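Local structure of nigritoxine (Vibrio nigripulchritudo, 5M41) at residues Gly19-Ala24 with Ala246-Phe251; Asn27-Leu32 with Gln197-Leu202; Leu219-Ser224 with Phe258-Ala263; Gln354-Gly359 with Gly433-Ile438. The protein acts as a bacterial toxin against crustaceans and insects, has a new fold and carries a bound magnesium ion. All coordinates share one frame; numbering follows the deposited sequence.

Contact 1 of 4, residues Gly19-Ala24 with Ala246-Phe251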
loop_
_atom_site.group_PDB
_atom_site.type_symbol
_atom_site.label_atom_id
_atom_site.label_comp_id
_atom_site.label_asym_id
_atom_site.label_seq_id
_atom_site.Cartn_x
_atom_site.Cartn_y
_atom_site.Cartn_z
ATOM N N GLY A 19 -27.279 -4.301 -6.028
ATOM C CA GLY A 19 -28.200 -4.569 -4.917
ATOM C C GLY A 19 -27.450 -4.542 -3.586
ATOM O O GLY A 19 -26.249 -4.246 -3.537
ATOM N N ILE A 20 -28.146 -4.856 -2.500
ATOM C CA ILE A 20 -27.537 -4.821 -1.170
ATOM C C ILE A 20 -26.898 -6.161 -0.801
ATOM O O ILE A 20 -27.508 -7.209 -0.988
ATOM C CB ILE A 20 -28.560 -4.412 -0.095
ATOM C CG1 ILE A 20 -28.975 -2.951 -0.307
ATOM C CG2 ILE A 20 -27.968 -4.576 1.319
ATOM C CD1 ILE A 20 -30.249 -2.575 0.430
ATOM N N ASN A 21 -25.673 -6.128 -0.265
ATOM C CA ASN A 21 -25.100 -7.345 0.308
ATOM C C ASN A 21 -25.696 -7.579 1.696
ATOM O O ASN A 21 -25.191 -7.063 2.697
ATOM C CB ASN A 21 -23.574 -7.286 0.344
ATOM C CG ASN A 21 -22.963 -8.584 0.787
ATOM O OD1 ASN A 21 -23.645 -9.417 1.362
ATOM N ND2 ASN A 21 -21.671 -8.768 0.525
ATOM N N HIS A 22 -26.785 -8.349 1.752
ATOM C CA HIS A 22 -27.548 -8.496 3.017
ATOM C C HIS A 22 -26.781 -9.184 4.110
ATOM O O HIS A 22 -26.958 -8.858 5.273
ATOM C CB HIS A 22 -28.845 -9.260 2.805
ATOM C CG HIS A 22 -29.735 -8.669 1.750
ATOM N ND1 HIS A 22 -30.326 -7.450 1.883
ATOM C CD2 HIS A 22 -30.133 -9.169 0.518
ATOM C CE1 HIS A 22 -31.061 -7.192 0.775
ATOM N NE2 HIS A 22 -30.945 -8.246 -0.053
ATOM N N SER A 23 -25.958 -10.164 3.768
ATOM C CA SER A 23 -25.165 -10.813 4.792
ATOM C C SER A 23 -24.134 -9.878 5.437
ATOM O O SER A 23 -23.863 -9.993 6.617
ATOM C CB SER A 23 -24.528 -12.108 4.275
ATOM O OG SER A 23 -23.605 -11.838 3.247
ATOM N N ALA A 24 -23.577 -8.943 4.675
ATOM C CA ALA A 24 -22.614 -7.983 5.232
ATOM C C ALA A 24 -23.287 -7.063 6.257
ATOM O O ALA A 24 -22.708 -6.757 7.293
ATOM C CB ALA A 24 -21.993 -7.137 4.124
ATOM N N ALA A 246 -23.236 0.655 0.686
ATOM C CA ALA A 246 -21.827 1.030 0.893
ATOM C C ALA A 246 -21.229 0.489 2.203
ATOM O O ALA A 246 -20.175 0.951 2.642
ATOM C CB ALA A 246 -21.680 2.562 0.824
ATOM N N ILE A 247 -21.910 -0.468 2.826
ATOM C CA ILE A 247 -21.488 -1.042 4.124
ATOM C C ILE A 247 -20.035 -1.561 4.158
ATOM O O ILE A 247 -19.373 -1.469 5.178
ATOM C CB ILE A 247 -22.493 -2.129 4.641
ATOM C CG1 ILE A 247 -22.130 -2.622 6.035
ATOM C CG2 ILE A 247 -22.492 -3.374 3.777
ATOM C CD1 ILE A 247 -22.420 -1.629 7.132
ATOM N N GLN A 248 -19.545 -2.108 3.051
ATOM C CA GLN A 248 -18.146 -2.564 2.994
ATOM C C GLN A 248 -17.244 -1.588 2.211
ATOM O O GLN A 248 -16.168 -1.957 1.770
ATOM C CB GLN A 248 -18.083 -3.984 2.406
ATOM C CG GLN A 248 -18.783 -4.999 3.305
ATOM C CD GLN A 248 -18.573 -6.440 2.849
ATOM O OE1 GLN A 248 -18.748 -6.749 1.692
ATOM N NE2 GLN A 248 -18.221 -7.319 3.781
ATOM N N SER A 249 -17.688 -0.347 2.028
ATOM C CA SER A 249 -16.885 0.615 1.264
ATOM C C SER A 249 -15.815 1.239 2.170
ATOM O O SER A 249 -15.926 1.182 3.404
ATOM C CB SER A 249 -17.768 1.693 0.612
ATOM O OG SER A 249 -18.226 2.586 1.597
ATOM N N PRO A 250 -14.760 1.803 1.567
ATOM C CA PRO A 250 -13.631 2.276 2.390
ATOM C C PRO A 250 -13.986 3.334 3.456
ATOM O O PRO A 250 -13.395 3.291 4.556
ATOM C CB PRO A 250 -12.670 2.847 1.353
ATOM C CG PRO A 250 -12.937 2.000 0.132
ATOM C CD PRO A 250 -14.425 1.796 0.129
ATOM N N PHE A 251 -14.921 4.262 3.157
ATOM C CA PHE A 251 -15.237 5.335 4.115
ATOM C C PHE A 251 -16.674 5.193 4.629
ATOM O O PHE A 251 -17.243 6.148 5.080
ATOM C CB PHE A 251 -14.968 6.758 3.524
ATOM C CG PHE A 251 -13.636 6.869 2.774
ATOM C CD1 PHE A 251 -12.412 6.869 3.466
ATOM C CD2 PHE A 251 -13.609 6.924 1.381
ATOM C CE1 PHE A 251 -11.193 6.956 2.777
ATOM C CE2 PHE A 251 -12.394 7.005 0.695
ATOM C CZ PHE A 251 -11.193 7.028 1.398
HETATM O O HOH W 1 -20.032 -6.654 -0.664
#

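Contact 2 of 4, residues Asn27-Leu32 with Gln197-Leu202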
loop_
_atom_site.group_PDB
_atom_site.type_symbol
_atom_site.label_atom_id
_atom_site.label_comp_id
_atom_site.label_asym_id
_atom_site.label_seq_id
_atom_site.Cartn_x
_atom_site.Cartn_y
_atom_site.Cartn_z
ATOM N N ASN A 27 -24.375 -9.480 9.267
ATOM C CA ASN A 27 -23.181 -9.815 10.054
ATOM C C ASN A 27 -22.728 -8.712 11.008
ATOM O O ASN A 27 -22.392 -9.004 12.163
ATOM C CB ASN A 27 -21.996 -10.233 9.178
ATOM C CG ASN A 27 -22.224 -11.570 8.496
ATOM O OD1 ASN A 27 -23.065 -12.364 8.920
ATOM N ND2 ASN A 27 -21.482 -11.816 7.416
ATOM N N ARG A 28 -22.704 -7.464 10.543
ATOM C CA ARG A 28 -22.367 -6.384 11.464
ATOM C C ARG A 28 -23.289 -6.405 12.686
ATOM O O ARG A 28 -22.822 -6.231 13.827
ATOM C CB ARG A 28 -22.423 -4.983 10.832
ATOM C CG ARG A 28 -21.379 -4.652 9.773
ATOM C CD ARG A 28 -19.925 -4.936 10.147
ATOM N NE ARG A 28 -19.409 -4.445 11.440
ATOM C CZ ARG A 28 -18.627 -3.373 11.608
ATOM N NH1 ARG A 28 -18.360 -2.559 10.587
ATOM N NH2 ARG A 28 -18.152 -3.064 12.824
ATOM N N TYR A 29 -24.579 -6.598 12.462
ATOM C CA TYR A 29 -25.546 -6.501 13.570
ATOM C C TYR A 29 -25.449 -7.717 14.499
ATOM O O TYR A 29 -25.416 -7.589 15.731
ATOM C CB TYR A 29 -26.979 -6.332 13.050
ATOM C CG TYR A 29 -27.957 -6.311 14.197
ATOM C CD1 TYR A 29 -28.163 -5.151 14.930
ATOM C CD2 TYR A 29 -28.620 -7.480 14.586
ATOM C CE1 TYR A 29 -29.034 -5.130 16.013
ATOM C CE2 TYR A 29 -29.481 -7.474 15.661
ATOM C CZ TYR A 29 -29.678 -6.293 16.371
ATOM O OH TYR A 29 -30.497 -6.304 17.456
ATOM N N ARG A 30 -25.382 -8.896 13.887
ATOM C CA ARG A 30 -25.337 -10.155 14.620
ATOM C C ARG A 30 -24.070 -10.264 15.460
ATOM O O ARG A 30 -24.080 -10.844 16.537
ATOM C CB ARG A 30 -25.465 -11.358 13.647
ATOM C CG ARG A 30 -26.926 -11.722 13.360
ATOM C CD ARG A 30 -27.083 -13.127 12.740
ATOM N NE ARG A 30 -26.276 -13.209 11.518
ATOM C CZ ARG A 30 -26.748 -13.268 10.279
ATOM N NH1 ARG A 30 -28.042 -13.354 10.049
ATOM N NH2 ARG A 30 -25.887 -13.294 9.261
ATOM N N ASN A 31 -22.977 -9.685 14.993
ATOM C CA ASN A 31 -21.742 -9.781 15.756
ATOM C C ASN A 31 -21.575 -8.761 16.893
ATOM O O ASN A 31 -20.601 -8.817 17.630
ATOM C CB ASN A 31 -20.554 -9.793 14.812
ATOM C CG ASN A 31 -20.453 -11.121 14.058
ATOM O OD1 ASN A 31 -20.376 -11.159 12.848
ATOM N ND2 ASN A 31 -20.491 -12.200 14.788
ATOM N N LEU A 32 -22.535 -7.851 17.040
ATOM C CA LEU A 32 -22.557 -6.967 18.205
ATOM C C LEU A 32 -22.902 -7.803 19.430
ATOM O O LEU A 32 -23.664 -8.769 19.330
ATOM C CB LEU A 32 -23.624 -5.880 18.037
ATOM C CG LEU A 32 -23.398 -4.867 16.922
ATOM C CD1 LEU A 32 -24.561 -3.864 16.898
ATOM C CD2 LEU A 32 -22.063 -4.142 17.171
ATOM N N GLN A 197 -31.656 -11.240 4.743
ATOM C CA GLN A 197 -32.473 -10.243 4.087
ATOM C C GLN A 197 -33.532 -9.640 5.011
ATOM O O GLN A 197 -33.797 -8.437 4.960
ATOM C CB GLN A 197 -33.117 -10.832 2.837
ATOM C CG GLN A 197 -33.898 -9.810 2.040
ATOM C CD GLN A 197 -34.449 -10.403 0.775
ATOM O OE1 GLN A 197 -34.892 -11.567 0.756
ATOM N NE2 GLN A 197 -34.424 -9.616 -0.301
ATOM N N ILE A 198 -34.134 -10.465 5.860
ATOM C CA ILE A 198 -35.147 -9.946 6.765
ATOM C C ILE A 198 -34.473 -8.996 7.728
ATOM O O ILE A 198 -34.961 -7.891 7.971
ATOM C CB ILE A 198 -35.929 -11.060 7.477
ATOM C CG1 ILE A 198 -36.644 -11.904 6.426
ATOM C CG2 ILE A 198 -37.003 -10.466 8.372
ATOM C CD1 ILE A 198 -38.112 -12.175 6.701
ATOM N N LEU A 199 -33.302 -9.397 8.214
ATOM C CA LEU A 199 -32.544 -8.573 9.130
ATOM C C LEU A 199 -32.140 -7.194 8.538
ATOM O O LEU A 199 -32.321 -6.150 9.183
ATOM C CB LEU A 199 -31.310 -9.350 9.587
ATOM C CG LEU A 199 -30.598 -9.043 10.897
ATOM C CD1 LEU A 199 -31.514 -8.570 12.042
ATOM C CD2 LEU A 199 -29.831 -10.292 11.297
ATOM N N SER A 200 -31.614 -7.179 7.314
ATOM C CA SER A 200 -31.192 -5.922 6.709
ATOM C C SER A 200 -32.397 -5.029 6.402
ATOM O O SER A 200 -32.296 -3.786 6.498
ATOM C CB SER A 200 -30.327 -6.152 5.457
ATOM O OG SER A 200 -30.998 -6.891 4.461
ATOM N N THR A 201 -33.535 -5.640 6.076
ATOM C CA THR A 201 -34.739 -4.893 5.789
ATOM C C THR A 201 -35.311 -4.263 7.036
ATOM O O THR A 201 -35.761 -3.114 7.011
ATOM C CB THR A 201 -35.816 -5.810 5.170
ATOM O OG1 THR A 201 -35.349 -6.226 3.904
ATOM C CG2 THR A 201 -37.129 -5.062 4.946
ATOM N N LEU A 202 -35.321 -5.033 8.117
ATOM C CA LEU A 202 -35.869 -4.581 9.391
ATOM C C LEU A 202 -35.023 -3.532 10.105
ATOM O O LEU A 202 -35.488 -2.899 11.062
ATOM C CB LEU A 202 -36.136 -5.777 10.316
ATOM C CG LEU A 202 -37.312 -6.662 9.853
ATOM C CD1 LEU A 202 -37.383 -7.934 10.683
ATOM C CD2 LEU A 202 -38.627 -5.939 9.945
#

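Contact 3 of 4, residues Leu219-Ser224 with Phe258-Ala263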
loop_
_atom_site.group_PDB
_atom_site.type_symbol
_atom_site.label_atom_id
_atom_site.label_comp_id
_atom_site.label_asym_id
_atom_site.label_seq_id
_atom_site.Cartn_x
_atom_site.Cartn_y
_atom_site.Cartn_z
ATOM N N LEU A 219 -20.931 15.125 24.224
ATOM C CA LEU A 219 -19.504 14.891 24.478
ATOM C C LEU A 219 -19.037 13.458 24.184
ATOM O O LEU A 219 -17.954 13.056 24.615
ATOM C CB LEU A 219 -19.154 15.241 25.931
ATOM C CG LEU A 219 -19.776 16.500 26.534
ATOM C CD1 LEU A 219 -19.300 16.658 27.980
ATOM C CD2 LEU A 219 -19.414 17.713 25.686
ATOM N N GLY A 220 -19.847 12.680 23.478
ATOM C CA GLY A 220 -19.391 11.359 23.074
ATOM C C GLY A 220 -20.132 10.212 23.741
ATOM O O GLY A 220 -20.705 10.337 24.837
ATOM N N VAL A 221 -20.100 9.080 23.066
ATOM C CA VAL A 221 -20.740 7.875 23.547
ATOM C C VAL A 221 -19.889 7.253 24.649
ATOM O O VAL A 221 -18.654 7.360 24.632
ATOM C CB VAL A 221 -20.909 6.917 22.354
ATOM C CG1 VAL A 221 -21.424 5.535 22.797
ATOM C CG2 VAL A 221 -21.845 7.568 21.347
ATOM N N SER A 222 -20.543 6.608 25.607
ATOM C CA SER A 222 -19.841 5.931 26.693
ATOM C C SER A 222 -19.114 4.682 26.230
ATOM O O SER A 222 -19.609 3.974 25.370
ATOM C CB SER A 222 -20.837 5.572 27.805
ATOM O OG SER A 222 -21.275 6.774 28.447
ATOM N N ALA A 223 -17.941 4.400 26.790
ATOM C CA ALA A 223 -17.310 3.103 26.527
ATOM C C ALA A 223 -17.231 2.314 27.833
ATOM O O ALA A 223 -16.570 2.740 28.802
ATOM C CB ALA A 223 -15.927 3.248 25.883
ATOM N N SER A 224 -17.953 1.195 27.858
ATOM C CA SER A 224 -17.989 0.284 29.001
ATOM C C SER A 224 -18.169 1.047 30.324
ATOM O O SER A 224 -17.313 0.994 31.214
ATOM C CB SER A 224 -16.732 -0.597 28.999
ATOM O OG SER A 224 -16.693 -1.377 27.809
ATOM N N PHE A 258 -21.078 1.085 13.274
ATOM C CA PHE A 258 -20.944 -0.245 13.813
ATOM C C PHE A 258 -19.637 -0.425 14.578
ATOM O O PHE A 258 -19.641 -1.022 15.644
ATOM C CB PHE A 258 -21.043 -1.284 12.706
ATOM C CG PHE A 258 -22.455 -1.672 12.373
ATOM C CD1 PHE A 258 -23.261 -2.324 13.320
ATOM C CD2 PHE A 258 -22.984 -1.390 11.116
ATOM C CE1 PHE A 258 -24.572 -2.697 13.000
ATOM C CE2 PHE A 258 -24.281 -1.776 10.782
ATOM C CZ PHE A 258 -25.077 -2.436 11.724
ATOM N N ASP A 259 -18.534 0.104 14.044
ATOM C CA ASP A 259 -17.233 0.007 14.720
ATOM C C ASP A 259 -17.308 0.686 16.105
ATOM O O ASP A 259 -16.727 0.216 17.084
ATOM C CB ASP A 259 -16.140 0.716 13.908
ATOM C CG ASP A 259 -15.743 -0.026 12.632
ATOM O OD1 ASP A 259 -16.159 -1.193 12.422
ATOM O OD2 ASP A 259 -15.014 0.605 11.808
ATOM N N LEU A 260 -17.974 1.837 16.156
ATOM C CA LEU A 260 -18.137 2.563 17.414
ATOM C C LEU A 260 -18.925 1.745 18.445
ATOM O O LEU A 260 -18.572 1.717 19.633
ATOM C CB LEU A 260 -18.814 3.923 17.165
ATOM C CG LEU A 260 -19.029 4.729 18.473
ATOM C CD1 LEU A 260 -18.824 6.208 18.265
ATOM C CD2 LEU A 260 -20.415 4.469 19.068
ATOM N N LEU A 261 -20.008 1.111 17.994
ATOM C CA LEU A 261 -20.831 0.278 18.890
ATOM C C LEU A 261 -20.033 -0.900 19.453
ATOM O O LEU A 261 -20.209 -1.274 20.606
ATOM C CB LEU A 261 -22.085 -0.241 18.188
ATOM C CG LEU A 261 -23.163 0.797 17.829
ATOM C CD1 LEU A 261 -24.238 0.158 16.962
ATOM C CD2 LEU A 261 -23.797 1.354 19.101
ATOM N N VAL A 262 -19.165 -1.486 18.626
ATOM C CA VAL A 262 -18.263 -2.532 19.125
ATOM C C VAL A 262 -17.293 -1.928 20.157
ATOM O O VAL A 262 -17.097 -2.499 21.229
ATOM C CB VAL A 262 -17.515 -3.246 17.979
ATOM C CG1 VAL A 262 -16.471 -4.232 18.526
ATOM C CG2 VAL A 262 -18.503 -3.999 17.069
ATOM N N ALA A 263 -16.682 -0.783 19.838
ATOM C CA ALA A 263 -15.765 -0.144 20.807
ATOM C C ALA A 263 -16.473 0.232 22.091
ATOM O O ALA A 263 -15.849 0.224 23.140
ATOM C CB ALA A 263 -15.053 1.079 20.219
#

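Contact 4 of 4, residues Gln354-Gly359 with Gly433-Ile438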
loop_
_atom_site.group_PDB
_atom_site.type_symbol
_atom_site.label_atom_id
_atom_site.label_comp_id
_atom_site.label_asym_id
_atom_site.label_seq_id
_atom_site.Cartn_x
_atom_site.Cartn_y
_atom_site.Cartn_z
ATOM N N GLN A 354 -14.841 -13.760 7.492
ATOM C CA GLN A 354 -15.736 -12.679 7.100
ATOM C C GLN A 354 -14.984 -11.373 6.934
ATOM O O GLN A 354 -14.236 -10.978 7.826
ATOM C CB GLN A 354 -16.732 -12.408 8.201
ATOM C CG GLN A 354 -18.075 -13.058 8.082
ATOM C CD GLN A 354 -18.866 -12.814 9.335
ATOM O OE1 GLN A 354 -19.472 -13.735 9.864
ATOM N NE2 GLN A 354 -18.822 -11.574 9.856
ATOM N N VAL A 355 -15.200 -10.685 5.822
ATOM C CA VAL A 355 -14.761 -9.305 5.723
ATOM C C VAL A 355 -15.757 -8.462 6.526
ATOM O O VAL A 355 -16.978 -8.529 6.277
ATOM C CB VAL A 355 -14.682 -8.814 4.267
ATOM C CG1 VAL A 355 -14.398 -7.299 4.216
ATOM C CG2 VAL A 355 -13.571 -9.563 3.520
ATOM N N VAL A 356 -15.238 -7.695 7.483
ATOM C CA VAL A 356 -16.080 -6.861 8.348
ATOM C C VAL A 356 -16.340 -5.500 7.684
ATOM O O VAL A 356 -17.476 -5.104 7.520
ATOM C CB VAL A 356 -15.496 -6.732 9.779
ATOM C CG1 VAL A 356 -16.333 -5.798 10.645
ATOM C CG2 VAL A 356 -15.481 -8.112 10.455
ATOM N N ARG A 357 -15.283 -4.831 7.243
ATOM C CA ARG A 357 -15.413 -3.511 6.653
ATOM C C ARG A 357 -14.295 -3.292 5.644
ATOM O O ARG A 357 -13.195 -3.856 5.803
ATOM C CB ARG A 357 -15.370 -2.425 7.762
ATOM C CG ARG A 357 -14.092 -2.430 8.610
ATOM C CD ARG A 357 -13.831 -1.073 9.291
ATOM N NE ARG A 357 -13.641 -0.069 8.246
ATOM C CZ ARG A 357 -14.231 1.114 8.161
ATOM N NH1 ARG A 357 -15.042 1.564 9.120
ATOM N NH2 ARG A 357 -13.951 1.876 7.113
ATOM N N GLY A 358 -14.563 -2.474 4.627
ATOM C CA GLY A 358 -13.498 -2.016 3.744
ATOM C C GLY A 358 -12.637 -0.937 4.403
ATOM O O GLY A 358 -12.822 -0.619 5.573
ATOM N N GLY A 359 -11.691 -0.372 3.654
ATOM C CA GLY A 359 -10.840 0.672 4.176
ATOM C C GLY A 359 -9.616 0.926 3.328
ATOM O O GLY A 359 -9.571 0.585 2.133
ATOM N N GLY A 433 -13.543 -15.687 15.760
ATOM C CA GLY A 433 -14.323 -14.492 16.070
ATOM C C GLY A 433 -13.550 -13.215 16.383
ATOM O O GLY A 433 -14.163 -12.201 16.730
ATOM N N GLU A 434 -12.220 -13.242 16.252
ATOM C CA GLU A 434 -11.409 -12.049 16.496
ATOM C C GLU A 434 -11.412 -11.110 15.270
ATOM O O GLU A 434 -11.128 -11.532 14.138
ATOM C CB GLU A 434 -9.966 -12.435 16.848
ATOM C CG GLU A 434 -9.799 -13.273 18.112
ATOM C CD GLU A 434 -8.487 -14.066 18.137
ATOM O OE1 GLU A 434 -7.587 -13.809 17.302
ATOM O OE2 GLU A 434 -8.353 -14.960 19.004
ATOM N N VAL A 435 -11.725 -9.841 15.498
ATOM C CA VAL A 435 -11.700 -8.861 14.423
ATOM C C VAL A 435 -10.281 -8.277 14.329
ATOM O O VAL A 435 -9.746 -7.789 15.326
ATOM C CB VAL A 435 -12.748 -7.741 14.641
ATOM C CG1 VAL A 435 -12.651 -6.715 13.527
ATOM C CG2 VAL A 435 -14.170 -8.323 14.680
ATOM N N ARG A 436 -9.660 -8.357 13.148
ATOM C CA ARG A 436 -8.295 -7.872 12.923
ATOM C C ARG A 436 -8.221 -7.076 11.621
ATOM O O ARG A 436 -8.963 -7.363 10.691
ATOM C CB ARG A 436 -7.313 -9.052 12.807
ATOM C CG ARG A 436 -7.351 -10.060 13.944
ATOM C CD ARG A 436 -6.186 -11.035 13.855
ATOM N NE ARG A 436 -5.681 -11.401 15.177
ATOM C CZ ARG A 436 -4.597 -12.136 15.386
ATOM N NH1 ARG A 436 -3.896 -12.596 14.356
ATOM N NH2 ARG A 436 -4.214 -12.417 16.622
ATOM N N PRO A 437 -7.295 -6.111 11.528
ATOM C CA PRO A 437 -7.111 -5.492 10.229
ATOM C C PRO A 437 -6.637 -6.488 9.147
ATOM O O PRO A 437 -5.881 -7.414 9.435
ATOM C CB PRO A 437 -6.051 -4.410 10.490
ATOM C CG PRO A 437 -5.404 -4.812 11.777
ATOM C CD PRO A 437 -6.511 -5.429 12.577
ATOM N N ILE A 438 -7.097 -6.304 7.919
ATOM C CA ILE A 438 -6.606 -7.117 6.810
ATOM C C ILE A 438 -5.176 -6.693 6.447
ATOM O O ILE A 438 -4.902 -5.510 6.281
ATOM C CB ILE A 438 -7.525 -7.086 5.559
ATOM C CG1 ILE A 438 -9.012 -7.164 5.983
ATOM C CG2 ILE A 438 -7.150 -8.259 4.629
ATOM C CD1 ILE A 438 -10.001 -7.331 4.832
#

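Contact 1 of 4, residues Gly19-Ala24 with Ala246-Phe251
Gln248 lies against the first turn of helix 22-30, with its side chain across Ala24 and its amide close to Asn21. CG leaves CB beside the backbone N (chi1 -64°), and the chain then runs extended toward the helix. Beyond CB, contact starts at CG, which meets the methyl of Ala24. The amide carbon CD comes nearer, 3.7 Å from Ala24 CB, and NE2 also rests on that methyl, which thus touches the side chain from CG to the amide. At the tip, OE1 turns toward Asn21, yet OE1 and Asn21 ND2 are 3.7 Å apart and form no direct bond. A water fills this role: it accepts from Asn21 ND2 at 2.9 Å and donates to Gln248 OE1 at 2.7 Å. The two amide planes stand 82° apart, nearly perpendicular, so they do not stack. The other end of the Asn21 amide serves its own helix: OD1 receives a weak bond from Ala24 N at 3.3 Å. Beside Gln248, Ile247 adds an apolar touch, its CG2 lying 3.8 Å from Ala24 CB, and the same side chain also touches Leu254 and Phe258 of helix 253-264. Ile247 and Gln248 are the central pair of a type I beta turn, in which Ala246 O accepts from both Ser249 N and Ser249 OG. The arrangement is an asparagine N-cap at the start of a helix, joined through one water to a beta turn in the loop between helices 240-245 and 253-264.

Contact 2 of 4, residues Asn27-Leu32 with Gln197-Leu202
Tyr29, in the last turn of helix 22-30, and Leu199, midway along helix 195-203, bring the two backbones closest, with CA atoms 8.5 Å apart. The two segments meet as helices, with no hydrogen bond between them, and Leu199 alone meets both partners. Its CG stands anti to the backbone N (chi1 -156°), while chi2, at 34°, falls well short of a staggered value; together they spread the two methyls toward different residues. CD1 takes the aromatic side, 4.0 Å from Tyr29 CD2, approaching the ring obliquely. CD2 takes the arginine side, 3.8 Å from Arg30 CG and 3.8 Å from Arg30 NH1. The bend of the Arg30 chain at chi3 brings both CG and NH1 alongside the same methyl, the guanidinium meeting it obliquely. The charged end is held by polar partners: Arg30 NH2 donates to Asn27 OD1 at 3.0 Å, one turn back on its own helix, and forms a salt bridge with Asp196. Within the second helix, Gln197 O is gripped from opposite faces of its plane by Thr201 N and Thr201 OG1. Leu185 of helix 177-191 touches both Tyr29 and Leu199, and Leu40 and Tyr41 of helix 34-54 also pack on the tyrosine. This is apolar helix-to-helix packing among helices 22-30, 34-54, 177-191 and 195-203, with the charged end of Arg30 at its border, next to the magnesium site formed by Val189, Glu192 and Asp195; the Arg30 side chain lies about 8 Å from the ion.

Contact 3 of 4, residues Leu219-Ser224 with Phe258-Ala263
With CG anti to the backbone N (chi1 179°) and chi2 at 143°, away from a staggered value, Leu260 brings CD2 onto Val221, whose own CG1 stands anti to its backbone N (chi1 173°). The result is strand-on-helix packing, in which the short strand 221-223, bonded through its backbone to strand 229-230, lies against helix 253-264. Leu260 starts out across the interface instead of into it, and only its end turns to the valine. That one methyl sits almost evenly against the branched end of Val221, 4.0 Å from CG1 and 4.1 Å from both CB and CG2, as the two side chains cross at a slant. Leu230 touches both residues and closes the apolar cluster, with Phe43 of helix 34-54 also on Val221 and Phe232 on Leu260. Farther along, strand and helix draw nearer, the CA atoms of Ala223 and Ala263 being 6.8 Å apart where both residues are alanines, whose small side chains permit the closer approach. Just past the strand, Ser224 bonds through its backbone to Ser264, at the end of the helix. At this close point the methyl of Ala223 meets main chain, its CB lying 4.1 Å from Ala263 O.

Contact 4 of 4, residues Gln354-Gly359 with Gly433-Ile438
Val356 touches Val435 although a whole strand lies between them: strands 354-357 and 435-437 are the two outer members of a three-stranded antiparallel sheet whose middle strand is 427-429. This pair therefore meets by side chains reaching across the centre, and no hydrogen bond joins the segments. A classic beta bulge interrupts the first edge, where Val356 and Arg357 both face Thr427; Val356 takes up a helical backbone angle (psi -51°) there. The CB bonds of Val355 and Val356 point in nearly opposite directions, so each valine finds its own partner. Val356 CG2 lies 4.4 Å from Val435 CG1, the valine branch that stands anti to the backbone N (chi1 178°). Ile438, just past the end of strand 435-437, meets Val355: its CD1, at the end of a chain extended at chi2, lies 4.4 Å from Val355 CG2. Both approaches are loose. Arg357, the second bulge residue, bends its side chain to the carbonyl of the next residue: NE and, more weakly, NH2 donate to Gly358 O, while NH1 forms a salt bridge with Asp259 of helix 253-264. The bond from Arg357 NE to Gly358 O measures 2.8 Å and meets the carbonyl nearly head-on, with a C=O...N angle of 171°.

In the fold
Helix 22-30 runs through contacts 1 and 2, whose centres are 12 Å apart, and His22 ND1 and Ser200 OG, 2.7 Å apart, make a probable hydrogen bond between them. Asp259 links contacts 2, 3 and 4 by two salt bridges: its OD1 pairs with Arg28 NH2 at 2.8 Å, and its OD2 with Arg357 NH1 at 2.9 Å. The helix and the sheet also meet where Arg28 NE packs 3.5 Å from Val356 CG1. Contact 1 approaches contact 4 at Gln248 NE2, 3.0 Å from Val355 O, and adjoins contact 3 through Ile247 and Phe258. Contact 2 borders the magnesium site, in the same helix 195-203 that carries the ligand Asp195.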